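Local coordinates for transaminase (Bacillus megaterium, PDB 5G0A) that transfers amino groups between substrates with (S)-enantioselectivity as an omega-transaminase, using pyridoxal-5'-phosphate as cofactor, at the interface of chains A and B and the interface of chains A and C. Sequence-based numbering; all coordinates share one arbitrary frame. Chains: chain A/B/C, Transaminase.

Contact 1: the interface of chains A and B. Residues chain A 86, 328, 330; chain B 25, 59, 61, 148, 164, 298.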
ATOM      1  N   TRP A  86       9.304 -21.111 -25.827  1.00 23.80           N
ATOM      2  CA  TRP A  86       8.840 -20.672 -24.516  1.00 23.73           C
ATOM      3  C   TRP A  86       8.195 -21.821 -23.765  1.00 24.83           C
ATOM      4  O   TRP A  86       8.129 -22.959 -24.271  1.00 24.71           O
ATOM      5  CB  TRP A  86       7.931 -19.427 -24.609  1.00 23.99           C
ATOM      6  CG  TRP A  86       6.512 -19.593 -25.161  1.00 24.40           C
ATOM      7  CD1 TRP A  86       6.135 -19.700 -26.482  1.00 26.11           C
ATOM      8  CD2 TRP A  86       5.300 -19.500 -24.407  1.00 24.51           C
ATOM      9  NE1 TRP A  86       4.743 -19.755 -26.578  1.00 24.75           N
ATOM     10  CE2 TRP A  86       4.214 -19.626 -25.321  1.00 25.34           C
ATOM     11  CE3 TRP A  86       5.024 -19.338 -23.040  1.00 24.15           C
ATOM     12  CZ2 TRP A  86       2.864 -19.599 -24.898  1.00 27.02           C
ATOM     13  CZ3 TRP A  86       3.683 -19.316 -22.615  1.00 24.41           C
ATOM     14  CH2 TRP A  86       2.621 -19.460 -23.554  1.00 26.47           C
ATOM     15  N   VAL A 328       3.199 -15.693 -17.564  1.00 26.06           N
ATOM     16  CA  VAL A 328       4.175 -15.951 -18.639  1.00 24.24           C
ATOM     17  C   VAL A 328       5.407 -15.106 -18.405  1.00 24.60           C
ATOM     18  O   VAL A 328       5.308 -13.941 -18.051  1.00 23.18           O
ATOM     19  CB  VAL A 328       3.592 -15.688 -20.053  1.00 26.90           C
ATOM     20  CG1 VAL A 328       3.025 -14.271 -20.185  1.00 27.78           C
ATOM     21  CG2 VAL A 328       4.650 -15.952 -21.140  1.00 27.95           C
ATOM     22  N   THR A 330       8.891 -14.576 -20.737  1.00 21.62           N
ATOM     23  CA  THR A 330       9.362 -14.974 -22.071  1.00 22.92           C
ATOM     24  C   THR A 330      10.449 -16.043 -21.969  1.00 23.13           C
ATOM     25  O   THR A 330      10.314 -17.123 -22.545  1.00 24.66           O
ATOM     26  CB  THR A 330       9.884 -13.772 -22.893  1.00 25.57           C
ATOM     27  OG1 THR A 330       8.836 -12.816 -23.031  1.00 27.84           O
ATOM     28  CG2 THR A 330      10.284 -14.217 -24.286  1.00 25.62           C
TER
ATOM     29  N   PHE B  25      -1.247 -21.726 -17.806  1.00 29.76           N
ATOM     30  CA  PHE B  25      -2.400 -21.637 -18.727  1.00 31.06           C
ATOM     31  C   PHE B  25      -3.276 -22.886 -18.877  1.00 34.24           C
ATOM     32  O   PHE B  25      -4.434 -22.769 -19.251  1.00 37.49           O
ATOM     33  CB  PHE B  25      -1.996 -21.051 -20.087  1.00 31.72           C
ATOM     34  CG  PHE B  25      -1.342 -19.709 -19.966  1.00 31.39           C
ATOM     35  CD1 PHE B  25      -2.111 -18.568 -19.748  1.00 30.39           C
ATOM     36  CD2 PHE B  25       0.052 -19.591 -20.019  1.00 32.36           C
ATOM     37  CE1 PHE B  25      -1.506 -17.321 -19.595  1.00 33.19           C
ATOM     38  CE2 PHE B  25       0.657 -18.343 -19.881  1.00 30.54           C
ATOM     39  CZ  PHE B  25      -0.118 -17.213 -19.663  1.00 31.13           C
ATOM     40  N   LEU B  59       6.899 -15.740 -28.871  1.00 24.92           N
ATOM     41  CA  LEU B  59       6.215 -14.639 -28.192  1.00 23.96           C
ATOM     42  C   LEU B  59       6.615 -13.344 -28.876  1.00 24.59           C
ATOM     43  O   LEU B  59       6.977 -12.371 -28.213  1.00 26.09           O
ATOM     44  CB  LEU B  59       6.565 -14.631 -26.684  1.00 25.45           C
ATOM     45  CG  LEU B  59       6.095 -15.889 -25.925  1.00 26.19           C
ATOM     46  CD1 LEU B  59       6.694 -15.933 -24.515  1.00 27.60           C
ATOM     47  CD2 LEU B  59       4.571 -15.969 -25.854  1.00 28.31           C
ATOM     48  N   CYS B  61       9.235 -12.722 -30.572  1.00 23.68           N
ATOM     49  CA  CYS B  61      10.507 -12.487 -29.885  1.00 24.79           C
ATOM     50  C   CYS B  61      11.738 -13.127 -30.524  1.00 24.36           C
ATOM     51  O   CYS B  61      12.854 -12.964 -30.024  1.00 24.99           O
ATOM     52  CB  CYS B  61      10.406 -12.912 -28.402  1.00 24.14           C
ATOM     53  SG  CYS B  61      10.058 -14.672 -28.141  1.00 25.23           S
ATOM     54  N   TYR B 148       0.344  -4.474 -21.132  1.00 23.90           N
ATOM     55  CA  TYR B 148       1.169  -5.540 -20.555  1.00 24.15           C
ATOM     56  C   TYR B 148       2.607  -5.035 -20.497  1.00 23.87           C
ATOM     57  O   TYR B 148       3.163  -4.611 -21.523  1.00 24.36           O
ATOM     58  CB  TYR B 148       1.064  -6.830 -21.376  1.00 23.83           C
ATOM     59  CG  TYR B 148       1.849  -7.951 -20.701  1.00 24.30           C
ATOM     60  CD1 TYR B 148       1.304  -8.622 -19.597  1.00 25.86           C
ATOM     61  CD2 TYR B 148       3.146  -8.277 -21.106  1.00 25.86           C
ATOM     62  CE1 TYR B 148       2.022  -9.601 -18.918  1.00 27.93           C
ATOM     63  CE2 TYR B 148       3.875  -9.287 -20.447  1.00 25.80           C
ATOM     64  CZ  TYR B 148       3.299  -9.931 -19.350  1.00 27.18           C
ATOM     65  OH  TYR B 148       3.982 -10.918 -18.665  1.00 28.14           O
ATOM     66  N   TYR B 164      -3.474 -11.707 -17.662  1.00 30.67           N
ATOM     67  CA  TYR B 164      -2.045 -11.956 -17.660  1.00 29.92           C
ATOM     68  C   TYR B 164      -1.348 -11.455 -16.399  1.00 30.96           C
ATOM     69  O   TYR B 164      -0.176 -11.091 -16.441  1.00 34.00           O
ATOM     70  CB  TYR B 164      -1.409 -11.377 -18.941  1.00 31.95           C
ATOM     71  CG  TYR B 164      -1.597 -12.308 -20.114  1.00 33.21           C
ATOM     72  CD1 TYR B 164      -0.676 -13.329 -20.363  1.00 35.26           C
ATOM     73  CD2 TYR B 164      -2.708 -12.200 -20.946  1.00 31.50           C
ATOM     74  CE1 TYR B 164      -0.853 -14.203 -21.423  1.00 36.05           C
ATOM     75  CE2 TYR B 164      -2.885 -13.070 -22.015  1.00 33.96           C
ATOM     76  CZ  TYR B 164      -1.960 -14.069 -22.236  1.00 36.54           C
ATOM     77  OH  TYR B 164      -2.116 -14.946 -23.283  1.00 42.92           O
ATOM     78  N   LYS B 298      13.239  -9.433 -25.681  1.00 22.82           N
ATOM     79  CA  LYS B 298      12.750 -10.157 -26.901  1.00 23.17           C
ATOM     80  C   LYS B 298      13.682 -10.003 -28.095  1.00 23.69           C
ATOM     81  O   LYS B 298      14.724 -10.681 -28.153  1.00 24.35           O
ATOM     82  CB  LYS B 298      11.292  -9.758 -27.192  1.00 22.84           C
ATOM     83  CG  LYS B 298      10.353 -10.206 -26.072  1.00 25.24           C
ATOM     84  CD  LYS B 298       8.873  -9.944 -26.361  1.00 25.78           C
ATOM     85  CE  LYS B 298       7.928 -10.705 -25.396  1.00 27.64           C
ATOM     86  NZ  LYS B 298       7.125  -9.758 -24.607  1.00 31.18           N
TER
HETATM   87  O   HOH W   1       2.312 -12.940 -17.135  1.00 28.04           O
HETATM   88  O   HOH W   2       6.199 -11.751 -19.571  1.00 35.75           O

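Contact 2: the interface of chains A and C. Residues chain A 145, 191-193, 197, 218; chain C 218, 221-222.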
ATOM      1  N   GLU A 145      15.277  -8.798   9.305  1.00 22.90           N
ATOM      2  CA  GLU A 145      16.306  -7.755   9.236  1.00 26.33           C
ATOM      3  C   GLU A 145      17.578  -8.319   8.593  1.00 24.17           C
ATOM      4  O   GLU A 145      18.067  -9.388   9.019  1.00 24.63           O
ATOM      5  CB  GLU A 145      16.640  -7.180  10.640  1.00 28.42           C
ATOM      6  CG  GLU A 145      17.423  -5.859  10.490  1.00 33.03           C
ATOM      7  CD  GLU A 145      17.920  -5.173  11.760  1.00 40.91           C
ATOM      8  OE1 GLU A 145      17.850  -5.756  12.862  1.00 37.50           O
ATOM      9  OE2 GLU A 145      18.398  -4.016  11.622  1.00 40.84           O
ATOM     10  N   MET A 191       8.911  -7.270   8.842  1.00 24.83           N
ATOM     11  CA  MET A 191      10.306  -7.538   9.140  1.00 25.24           C
ATOM     12  C   MET A 191      10.436  -8.052  10.562  1.00 25.79           C
ATOM     13  O   MET A 191      10.205  -7.300  11.533  1.00 27.29           O
ATOM     14  CB  MET A 191      11.162  -6.284   8.964  1.00 25.38           C
ATOM     15  CG  MET A 191      12.639  -6.559   9.177  1.00 25.82           C
ATOM     16  SD  MET A 191      13.713  -5.153   8.947  1.00 26.17           S
ATOM     17  CE  MET A 191      13.353  -4.189  10.422  1.00 27.69           C
ATOM     18  N   ALA A 192      10.811  -9.322  10.661  1.00 24.09           N
ATOM     19  CA  ALA A 192      11.157  -9.963  11.930  1.00 26.80           C
ATOM     20  C   ALA A 192      12.633  -9.730  12.270  1.00 27.14           C
ATOM     21  O   ALA A 192      13.424  -9.349  11.419  1.00 26.08           O
ATOM     22  CB  ALA A 192      10.834 -11.462  11.833  1.00 27.57           C
ATOM     23  N   PRO A 193      13.025  -9.947  13.537  1.00 29.04           N
ATOM     24  CA  PRO A 193      14.427  -9.764  13.956  1.00 29.55           C
ATOM     25  C   PRO A 193      15.389 -10.699  13.253  1.00 29.70           C
ATOM     26  O   PRO A 193      15.003 -11.803  12.844  1.00 30.94           O
ATOM     27  CB  PRO A 193      14.413 -10.154  15.441  1.00 32.08           C
ATOM     28  CG  PRO A 193      12.994 -10.127  15.862  1.00 31.52           C
ATOM     29  CD  PRO A 193      12.125 -10.290  14.655  1.00 31.07           C
ATOM     30  N   MET A 197      19.291 -12.112  17.605  1.00 53.18           N
ATOM     31  CA  MET A 197      18.643 -10.796  17.790  1.00 51.43           C
ATOM     32  C   MET A 197      19.322  -9.983  18.877  1.00 51.09           C
ATOM     33  O   MET A 197      19.771  -8.860  18.652  1.00 51.86           O
ATOM     34  CB  MET A 197      17.160 -10.978  18.142  1.00 50.18           C
ATOM     35  CG  MET A 197      16.396  -9.682  18.382  1.00 50.18           C
ATOM     36  SD  MET A 197      14.728  -9.949  19.001  1.00 45.96           S
ATOM     37  CE  MET A 197      14.049  -8.299  18.836  1.00 48.97           C
ATOM     38  N   TYR A 218       9.800 -13.939  19.146  1.00 29.48           N
ATOM     39  CA  TYR A 218       9.308 -12.640  18.691  1.00 29.92           C
ATOM     40  C   TYR A 218       8.631 -12.712  17.294  1.00 27.73           C
ATOM     41  O   TYR A 218       7.602 -12.046  17.031  1.00 26.63           O
ATOM     42  CB  TYR A 218      10.456 -11.628  18.674  1.00 31.29           C
ATOM     43  CG  TYR A 218       9.943 -10.233  18.446  1.00 35.00           C
ATOM     44  CD1 TYR A 218       9.444  -9.472  19.501  1.00 40.79           C
ATOM     45  CD2 TYR A 218       9.904  -9.690  17.164  1.00 36.08           C
ATOM     46  CE1 TYR A 218       8.950  -8.190  19.286  1.00 43.36           C
ATOM     47  CE2 TYR A 218       9.422  -8.422  16.939  1.00 36.90           C
ATOM     48  CZ  TYR A 218       8.948  -7.676  17.993  1.00 43.29           C
ATOM     49  OH  TYR A 218       8.456  -6.418  17.741  1.00 49.44           O
TER
ATOM     50  N   TYR C 218      15.962  -2.326  19.803  1.00 29.95           N
ATOM     51  CA  TYR C 218      15.406  -2.918  18.610  1.00 30.00           C
ATOM     52  C   TYR C 218      14.573  -1.913  17.772  1.00 28.81           C
ATOM     53  O   TYR C 218      14.644  -1.908  16.542  1.00 28.07           O
ATOM     54  CB  TYR C 218      14.603  -4.184  18.916  1.00 32.93           C
ATOM     55  CG  TYR C 218      14.266  -4.866  17.622  1.00 34.88           C
ATOM     56  CD1 TYR C 218      15.282  -5.341  16.786  1.00 38.30           C
ATOM     57  CD2 TYR C 218      12.952  -4.957  17.176  1.00 37.88           C
ATOM     58  CE1 TYR C 218      14.984  -5.926  15.570  1.00 38.89           C
ATOM     59  CE2 TYR C 218      12.648  -5.555  15.962  1.00 35.78           C
ATOM     60  CZ  TYR C 218      13.673  -6.034  15.168  1.00 39.80           C
ATOM     61  OH  TYR C 218      13.395  -6.608  13.952  1.00 40.07           O
ATOM     62  N   ARG C 221      17.091  -0.017  15.852  1.00 26.12           N
ATOM     63  CA  ARG C 221      17.548  -0.855  14.730  1.00 28.64           C
ATOM     64  C   ARG C 221      16.545  -0.852  13.584  1.00 26.87           C
ATOM     65  O   ARG C 221      16.914  -0.800  12.426  1.00 26.03           O
ATOM     66  CB  ARG C 221      17.771  -2.295  15.185  1.00 32.88           C
ATOM     67  CG  ARG C 221      19.106  -2.574  15.858  1.00 38.09           C
ATOM     68  CD  ARG C 221      19.314  -4.082  15.863  1.00 44.21           C
ATOM     69  NE  ARG C 221      20.627  -4.492  16.363  1.00 53.02           N
ATOM     70  CZ  ARG C 221      21.315  -5.516  15.870  1.00 48.73           C
ATOM     71  NH1 ARG C 221      20.819  -6.221  14.854  1.00 52.01           N
ATOM     72  NH2 ARG C 221      22.500  -5.826  16.374  1.00 55.60           N
ATOM     73  N   MET C 222      15.254  -0.900  13.910  1.00 25.80           N
ATOM     74  CA  MET C 222      14.252  -0.867  12.857  1.00 26.10           C
ATOM     75  C   MET C 222      14.284   0.465  12.096  1.00 25.44           C
ATOM     76  O   MET C 222      14.194   0.506  10.866  1.00 24.42           O
ATOM     77  CB  MET C 222      12.865  -1.098  13.461  1.00 27.20           C
ATOM     78  CG  MET C 222      12.628  -2.519  13.932  1.00 31.72           C
ATOM     79  SD  MET C 222      11.010  -2.563  14.727  1.00 38.27           S
ATOM     80  CE  MET C 222      10.060  -1.797  13.440  1.00 36.28           C
TER

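Contact 1: the interface of chains A and B
The phenol oxygen of B:Tyr148 sits opposite the backbone carbonyl of A:Val328, at 3.4 Å from OH to O, and two waters tie the pair together. One water binds the phenol OH and A:Val328 O. The other is shared more widely: the amide N of A:Val328 donates to it over 2.9 Å, almost straight at 169°, and it also meets B:Tyr148 OH and the carbonyl O of B:Tyr164. In this class-III aminotransferase of the PLP fold-type I family, the active site lies at a subunit boundary. B:Tyr148 and B:Lys298 line the cofactor pocket, B:Lys298 being the lysine that forms the Schiff base with PLP.

From chain A, A:Thr330 reaches that lysine at about a right angle. Its hydroxyl OG1 comes 3.3 Å from B:Lys298 CE, where the lysine chain bends at chi4 (118°). This is van der Waals contact and no hydrogen bond joins the two. A threonine of the partner subunit commonly holds the PLP phosphate in this family, and A:Thr330 may do so here.

Apolar packing beside the water-bridged pair centres on B:Leu59. Its CD2 methyl sits over the face of the A:Trp86 indole, 3.8 Å from the centroid of the five-membered ring, while CD1 packs 3.7 Å from A:Trp86 CB. With CG tucked between its backbone N and carbonyl carbon (chi1 73°), A:Trp86 turns a broad face of the indole to the leucine, whose side chain runs at about a right angle to the tryptophan's. The same CD1 also touches A:Thr330 CA at 3.7 Å and the CG2 methyl of A:Val328, so this one branch joins three chain A residues. A:Thr330 CG2 rests against the B:Cys61 thiol sulphur. Farther along, A:Val328 presents CG1 to B:Tyr164 CD1 at 3.8 Å and its CB to the in-plane edge of the B:Phe25 ring, 4.0 Å from CE2.

Contact 2: the interface of chains A and C
The aromatic ring of C:Tyr218 takes the terminal methyl of A:Met197 on one face. CE lies 3.8 Å from the ring centroid, shifted toward the rim so that it is 3.6 Å from CG, where the ring joins its own CB. The methionine is extended, with CG anti to the backbone N (chi1 179°), and it delivers the methyl at about a right angle to the tyrosine. At the far tip, the phenol OH of C:Tyr218 butts against A:Pro193, 3.3 Å from CA; a proline N has no hydrogen to donate, and no hydrogen bond forms there. A:Met191 and C:Met222 run antiparallel alongside the ring, A:Met191 CE 4.0 Å from C:Met222 CG.

The polar rim is thin. A:Glu145 OE1 faces C:Arg221 NH1 at 3.6 Å, a long salt bridge. OE1 lies in the guanidinium plane at its edge, but the carboxylate is turned 75° from that plane, so the two groups do not pair side by side; OE2 lies near the backbone O of C:Arg221. The pair probably adds modest electrostatic attraction.

C:Tyr218, C:Arg221 and C:Met222 all come from helix 214-226, pressed against strand 189-192 of chain A, the loop that follows it with A:Pro193 and A:Met197, and the loop holding A:Glu145. A:Tyr218 CE2, from the equivalent helix, lies 4.4 Å from C:Tyr218 CE2, as expected near a two-fold axis. This largely apolar patch helps hold chains A and C together in the deposited tetramer, and may do so in solution.

Contact 1 and contact 2 lie about 39 Å apart, between the centres of their C-alpha atoms, and use different residues of chain A. They nevertheless run close in sequence: Glu145, used in contact 2, is three residues before Tyr148, which each copy brings to a contact 1 type site, so one loop after strand 140-144 serves both. Contact 1 joins A to B around the cofactor pocket and probably makes each active site depend on both chains, whereas contact 2 joins A to C through helix 214-226, with no cofactor-pocket residue in the patch. Together, and with their two-fold twins, they are consistent with dimers assembled into the deposited tetramer.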